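PDB 3VV3: deseasin MCP-01 from Pseudoalteromonas sp., which is a collagen-degrading serine protease of the subtilisin family, a calcium-binding enzyme that cleaves peptide bonds. Local coordinates for residues G278-V283 with L293-L298; S116-V121 with V126-S131. One frame throughout, in Å; residues are numbered along the deposited sequence.

In the fold
Along the chain, contact 2 is completed before contact 1 begins, and their centres lie 19 Å apart. Contact 2 closes the loop between helix 105-114 and strand 131-136, which enters the seven-stranded parallel sheet of the subtilase fold. Contact 1 joins helix 269-284 to helix 292-301, further toward the C-terminal part of the domain. The two meet at helix 269-284: Asn127 ND2 probably donates a hydrogen bond to Gly278 O, 3.0 Å away, and Val126 packs on the same turn. Asn127 ND2 also bonds to Ile113 O of helix 105-114. The helices 105-114 and 269-284, which probably carry the catalytic histidine and serine at their N-terminal ends, are thus both tied to segment 126-131 through Asn127.

Contact 1: G278-V283 with L293-L298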
loop_
_atom_site.group_PDB
_atom_site.type_symbol
_atom_site.label_atom_id
_atom_site.label_comp_id
_atom_site.label_asym_id
_atom_site.label_seq_id
_atom_site.Cartn_x
_atom_site.Cartn_y
_atom_site.Cartn_z
ATOM N N GLY A 278 -2.875 -11.474 -15.983
ATOM C CA GLY A 278 -4.155 -11.743 -16.621
ATOM C C GLY A 278 -4.015 -11.838 -18.129
ATOM O O GLY A 278 -4.568 -12.749 -18.754
ATOM N N ALA A 279 -3.282 -10.900 -18.725
ATOM C CA ALA A 279 -3.067 -10.938 -20.166
ATOM C C ALA A 279 -2.321 -12.209 -20.589
ATOM O O ALA A 279 -2.638 -12.803 -21.618
ATOM C CB ALA A 279 -2.333 -9.690 -20.646
ATOM N N ALA A 280 -1.339 -12.625 -19.791
ATOM C CA ALA A 280 -0.600 -13.846 -20.090
ATOM C C ALA A 280 -1.553 -15.032 -20.110
ATOM O O ALA A 280 -1.502 -15.865 -21.023
ATOM C CB ALA A 280 0.528 -14.076 -19.075
ATOM N N ALA A 281 -2.417 -15.116 -19.101
ATOM C CA ALA A 281 -3.399 -16.201 -19.039
ATOM C C ALA A 281 -4.347 -16.167 -20.238
ATOM O O ALA A 281 -4.698 -17.214 -20.789
ATOM C CB ALA A 281 -4.177 -16.153 -17.735
ATOM N N LEU A 282 -4.766 -14.966 -20.639
ATOM C CA LEU A 282 -5.654 -14.833 -21.797
ATOM C C LEU A 282 -4.974 -15.312 -23.081
ATOM O O LEU A 282 -5.582 -16.019 -23.895
ATOM C CB LEU A 282 -6.156 -13.385 -21.952
ATOM C CG LEU A 282 -7.368 -13.229 -22.884
ATOM C CD1 LEU A 282 -8.517 -14.095 -22.378
ATOM C CD2 LEU A 282 -7.811 -11.778 -22.967
ATOM N N VAL A 283 -3.708 -14.946 -23.252
ATOM C CA VAL A 283 -2.919 -15.411 -24.389
ATOM C C VAL A 283 -2.862 -16.945 -24.414
ATOM O O VAL A 283 -3.011 -17.565 -25.463
ATOM C CB VAL A 283 -1.484 -14.837 -24.359
ATOM C CG1 VAL A 283 -0.596 -15.557 -25.364
ATOM C CG2 VAL A 283 -1.493 -13.322 -24.628
ATOM N N LEU A 293 9.444 -17.946 -22.677
ATOM C CA LEU A 293 10.153 -16.809 -23.242
ATOM C C LEU A 293 9.385 -16.184 -24.412
ATOM O O LEU A 293 9.368 -14.969 -24.574
ATOM C CB LEU A 293 11.554 -17.227 -23.693
ATOM C CG LEU A 293 12.401 -16.125 -24.337
ATOM C CD1 LEU A 293 12.593 -14.955 -23.376
ATOM C CD2 LEU A 293 13.745 -16.679 -24.793
ATOM N N GLU A 294 8.761 -17.012 -25.242
ATOM C CA GLU A 294 7.948 -16.485 -26.339
ATOM C C GLU A 294 6.768 -15.692 -25.810
ATOM O O GLU A 294 6.438 -14.623 -26.333
ATOM C CB GLU A 294 7.455 -17.618 -27.250
ATOM C CG GLU A 294 8.523 -18.163 -28.178
ATOM C CD GLU A 294 8.081 -19.412 -28.920
ATOM O OE1 GLU A 294 7.125 -20.085 -28.466
ATOM O OE2 GLU A 294 8.708 -19.721 -29.957
ATOM N N LEU A 295 6.133 -16.228 -24.769
ATOM C CA LEU A 295 5.024 -15.556 -24.100
ATOM C C LEU A 295 5.455 -14.194 -23.557
ATOM O O LEU A 295 4.786 -13.177 -23.776
ATOM C CB LEU A 295 4.499 -16.428 -22.963
ATOM C CG LEU A 295 3.325 -15.869 -22.160
ATOM C CD1 LEU A 295 2.166 -15.514 -23.082
ATOM C CD2 LEU A 295 2.863 -16.878 -21.095
ATOM N N LYS A 296 6.573 -14.184 -22.844
ATOM C CA LYS A 296 7.095 -12.961 -22.259
ATOM C C LYS A 296 7.371 -11.926 -23.338
ATOM O O LYS A 296 6.940 -10.779 -23.227
ATOM C CB LYS A 296 8.375 -13.243 -21.472
ATOM C CG LYS A 296 9.104 -11.970 -21.019
ATOM C CD LYS A 296 10.310 -12.309 -20.146
ATOM C CE LYS A 296 11.226 -11.102 -19.945
ATOM N NZ LYS A 296 12.416 -11.472 -19.138
ATOM N N GLU A 297 8.081 -12.338 -24.382
ATOM C CA GLU A 297 8.480 -11.409 -25.438
ATOM C C GLU A 297 7.271 -10.925 -26.224
ATOM O O GLU A 297 7.239 -9.783 -26.689
ATOM C CB GLU A 297 9.534 -12.040 -26.356
ATOM C CG GLU A 297 10.869 -12.273 -25.654
ATOM C CD GLU A 297 12.009 -12.588 -26.610
ATOM O OE1 GLU A 297 11.753 -13.144 -27.703
ATOM O OE2 GLU A 297 13.169 -12.279 -26.258
ATOM N N LEU A 298 6.268 -11.785 -26.357
ATOM C CA LEU A 298 5.046 -11.405 -27.049
ATOM C C LEU A 298 4.295 -10.308 -26.289
ATOM O O LEU A 298 3.811 -9.341 -26.881
ATOM C CB LEU A 298 4.144 -12.625 -27.248
ATOM C CG LEU A 298 2.813 -12.371 -27.950
ATOM C CD1 LEU A 298 2.512 -13.516 -28.909
ATOM C CD2 LEU A 298 1.703 -12.210 -26.940
#
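Val283 and Leu295 make the tight part of this helix pair. The two side chains pass alongside each other, pointing opposite ways, and CG1 of Val283 comes within 3.6 Å of CD1 of Leu295. Leu295 CD1 also lies 3.9 Å from Val283 CB, covering the root of the valine as well as one of its branches. Leu295 reaches across because its CG is anti to the backbone N (chi1 -180°), and its second methyl, CD2, rests more lightly on Ala280 CB at 4.2 Å. Ala280 and Leu295 have the nearest CA atoms of the two segments, 7.1 Å apart, yet the segment axes stay 10.7 Å from each other. The axes run at 120° to each other, and the contact consists of a few methyl groups. In the subtilase fold helix 292-301 packs near the C-terminal end of helix 269-284, whose residues 278-283 are all buried; Leu195 of strand 195-199 adjoins both Ala280 and Leu295. Toward the partly exposed Leu298 the packing slackens, CD2 of that leucine meeting Val283 CG2 at 4.1 Å, with Ala324 of helix 321-327 touching both residues. On the outer side of helix 292-301, Leu293, Glu294 and Glu297 are solvent-exposed, while Lys296 turns from the interface and bonds through NZ to the carbonyls of Asp220 and Val222.

Contact 2: S116-V121 with V126-S131; sequences SGNNGV and VNHDVS
Ser116 runs past the backbone of His128, its CA 3.7 Å from His128 O, while its OG hydrogen-bonds to a water at 2.9 Å that weakly reaches the same carbonyl. Gly117 N also turns to this carbonyl, but the bond, 3.4 Å from His128 O, is weak; Asn63 ND2 is a further donor. A second water can donate to Gly117 O (2.8 Å) and His128 O (3.1 Å), though other acceptors compete for its protons. At Gly117 the contact passes from backbone to ring, CA sitting over one imidazole face, 4.0 Å from the ring centroid and 26° off its normal, in CH-pi contact. A side chain here would strike His128 CG, so the site suits glycine. Both segments belong to the connection from helix 105-114 into strand 131-136 of the subtilase's central parallel sheet. With CG anti to its carbonyl carbon (chi1 -67°), His128 turns one ring face to Gly117; the ring also meets Trp35 edge-to-face. With an alanine here, a gap would probably open over Gly117 CA, leaving it and Trp35 without their aromatic partner. At Asn118 the side-chain amide ends at the imidazole edge, its plane turned 72° from the ring, and the backbone N is held by Asp6 OD2.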
loop_
_atom_site.group_PDB
_atom_site.type_symbol
_atom_site.label_atom_id
_atom_site.label_comp_id
_atom_site.label_asym_id
_atom_site.label_seq_id
_atom_site.Cartn_x
_atom_site.Cartn_y
_atom_site.Cartn_z
ATOM N N SER A 116 -15.161 -12.536 -12.302
ATOM C CA SER A 116 -16.106 -13.141 -13.247
ATOM C C SER A 116 -16.705 -12.085 -14.165
ATOM O O SER A 116 -17.159 -11.045 -13.704
ATOM C CB SER A 116 -17.228 -13.873 -12.497
ATOM O OG SER A 116 -16.727 -14.977 -11.765
ATOM N N GLY A 117 -16.698 -12.344 -15.465
ATOM C CA GLY A 117 -17.196 -11.380 -16.431
ATOM C C GLY A 117 -18.617 -11.669 -16.879
ATOM O O GLY A 117 -19.002 -12.830 -17.041
ATOM N N ASN A 118 -19.391 -10.608 -17.076
ATOM C CA ASN A 118 -20.762 -10.731 -17.569
ATOM C C ASN A 118 -21.666 -11.517 -16.636
ATOM O O ASN A 118 -22.548 -12.251 -17.089
ATOM C CB ASN A 118 -20.776 -11.371 -18.957
ATOM C CG ASN A 118 -20.615 -10.354 -20.064
ATOM O OD1 ASN A 118 -19.878 -10.579 -21.028
ATOM N ND2 ASN A 118 -21.303 -9.223 -19.934
ATOM N N ASN A 119 -21.459 -11.372 -15.332
ATOM C CA ASN A 119 -22.336 -12.039 -14.377
ATOM C C ASN A 119 -23.213 -11.042 -13.623
ATOM O O ASN A 119 -23.825 -11.376 -12.614
ATOM C CB ASN A 119 -21.552 -12.944 -13.416
ATOM C CG ASN A 119 -20.670 -12.165 -12.471
ATOM O OD1 ASN A 119 -20.330 -11.016 -12.742
ATOM N ND2 ASN A 119 -20.300 -12.780 -11.353
ATOM N N GLY A 120 -23.269 -9.819 -14.141
ATOM C CA GLY A 120 -24.119 -8.775 -13.593
ATOM C C GLY A 120 -23.754 -8.313 -12.196
ATOM O O GLY A 120 -24.554 -7.670 -11.522
ATOM N N VAL A 121 -22.544 -8.634 -11.744
ATOM C CA VAL A 121 -22.104 -8.161 -10.436
ATOM C C VAL A 121 -20.677 -7.620 -10.473
ATOM O O VAL A 121 -19.832 -8.118 -11.206
ATOM C CB VAL A 121 -22.251 -9.239 -9.328
ATOM C CG1 VAL A 121 -23.007 -10.449 -9.842
ATOM C CG2 VAL A 121 -20.905 -9.629 -8.751
ATOM N N VAL A 126 -9.154 -9.299 -16.614
ATOM C CA VAL A 126 -8.675 -9.441 -17.984
ATOM C C VAL A 126 -9.260 -10.728 -18.576
ATOM O O VAL A 126 -9.567 -10.790 -19.771
ATOM C CB VAL A 126 -7.134 -9.488 -18.063
ATOM C CG1 VAL A 126 -6.674 -9.645 -19.513
ATOM C CG2 VAL A 126 -6.518 -8.232 -17.438
ATOM N N ASN A 127 -9.401 -11.745 -17.730
ATOM C CA ASN A 127 -10.140 -12.962 -18.076
ATOM C C ASN A 127 -11.528 -12.932 -17.466
ATOM O O ASN A 127 -11.679 -12.606 -16.284
ATOM C CB ASN A 127 -9.417 -14.212 -17.553
ATOM C CG ASN A 127 -8.011 -14.338 -18.089
ATOM O OD1 ASN A 127 -7.779 -14.972 -19.115
ATOM N ND2 ASN A 127 -7.063 -13.718 -17.401
ATOM N N HIS A 128 -12.549 -13.273 -18.258
ATOM C CA HIS A 128 -13.884 -13.493 -17.705
ATOM C C HIS A 128 -13.923 -14.842 -17.016
ATOM O O HIS A 128 -14.635 -15.031 -16.031
ATOM C CB HIS A 128 -14.943 -13.517 -18.804
ATOM C CG HIS A 128 -15.131 -12.207 -19.490
ATOM N ND1 HIS A 128 -16.306 -11.870 -20.134
ATOM C CD2 HIS A 128 -14.303 -11.147 -19.633
ATOM C CE1 HIS A 128 -16.185 -10.659 -20.647
ATOM N NE2 HIS A 128 -14.983 -10.197 -20.354
ATOM N N ASP A 129 -13.169 -15.783 -17.574
ATOM C CA ASP A 129 -13.094 -17.147 -17.062
ATOM C C ASP A 129 -11.634 -17.577 -16.978
ATOM O O ASP A 129 -10.875 -17.398 -17.926
ATOM C CB ASP A 129 -13.858 -18.095 -17.988
ATOM C CG ASP A 129 -15.320 -17.713 -18.127
ATOM O OD1 ASP A 129 -16.087 -17.930 -17.166
ATOM O OD2 ASP A 129 -15.692 -17.183 -19.189
ATOM N N VAL A 130 -11.254 -18.133 -15.834
ATOM C CA VAL A 130 -9.884 -18.557 -15.575
ATOM C C VAL A 130 -9.932 -19.285 -14.238
ATOM O O VAL A 130 -10.946 -19.220 -13.545
ATOM C CB VAL A 130 -8.923 -17.333 -15.511
ATOM C CG1 VAL A 130 -9.226 -16.469 -14.278
ATOM C CG2 VAL A 130 -7.454 -17.766 -15.538
ATOM N N SER A 131 -8.866 -19.996 -13.874
ATOM C CA SER A 131 -8.799 -20.622 -12.558
ATOM C C SER A 131 -7.673 -19.985 -11.763
ATOM O O SER A 131 -6.536 -19.953 -12.216
ATOM C CB SER A 131 -8.570 -22.137 -12.659
ATOM O OG SER A 131 -9.695 -22.787 -13.234
HETATM O O HOH W 1 -17.055 -16.551 -14.191
HETATM O O HOH W 2 -17.770 -15.208 -16.182
HETATM O O HOH W 3 -18.107 -15.687 -18.742
#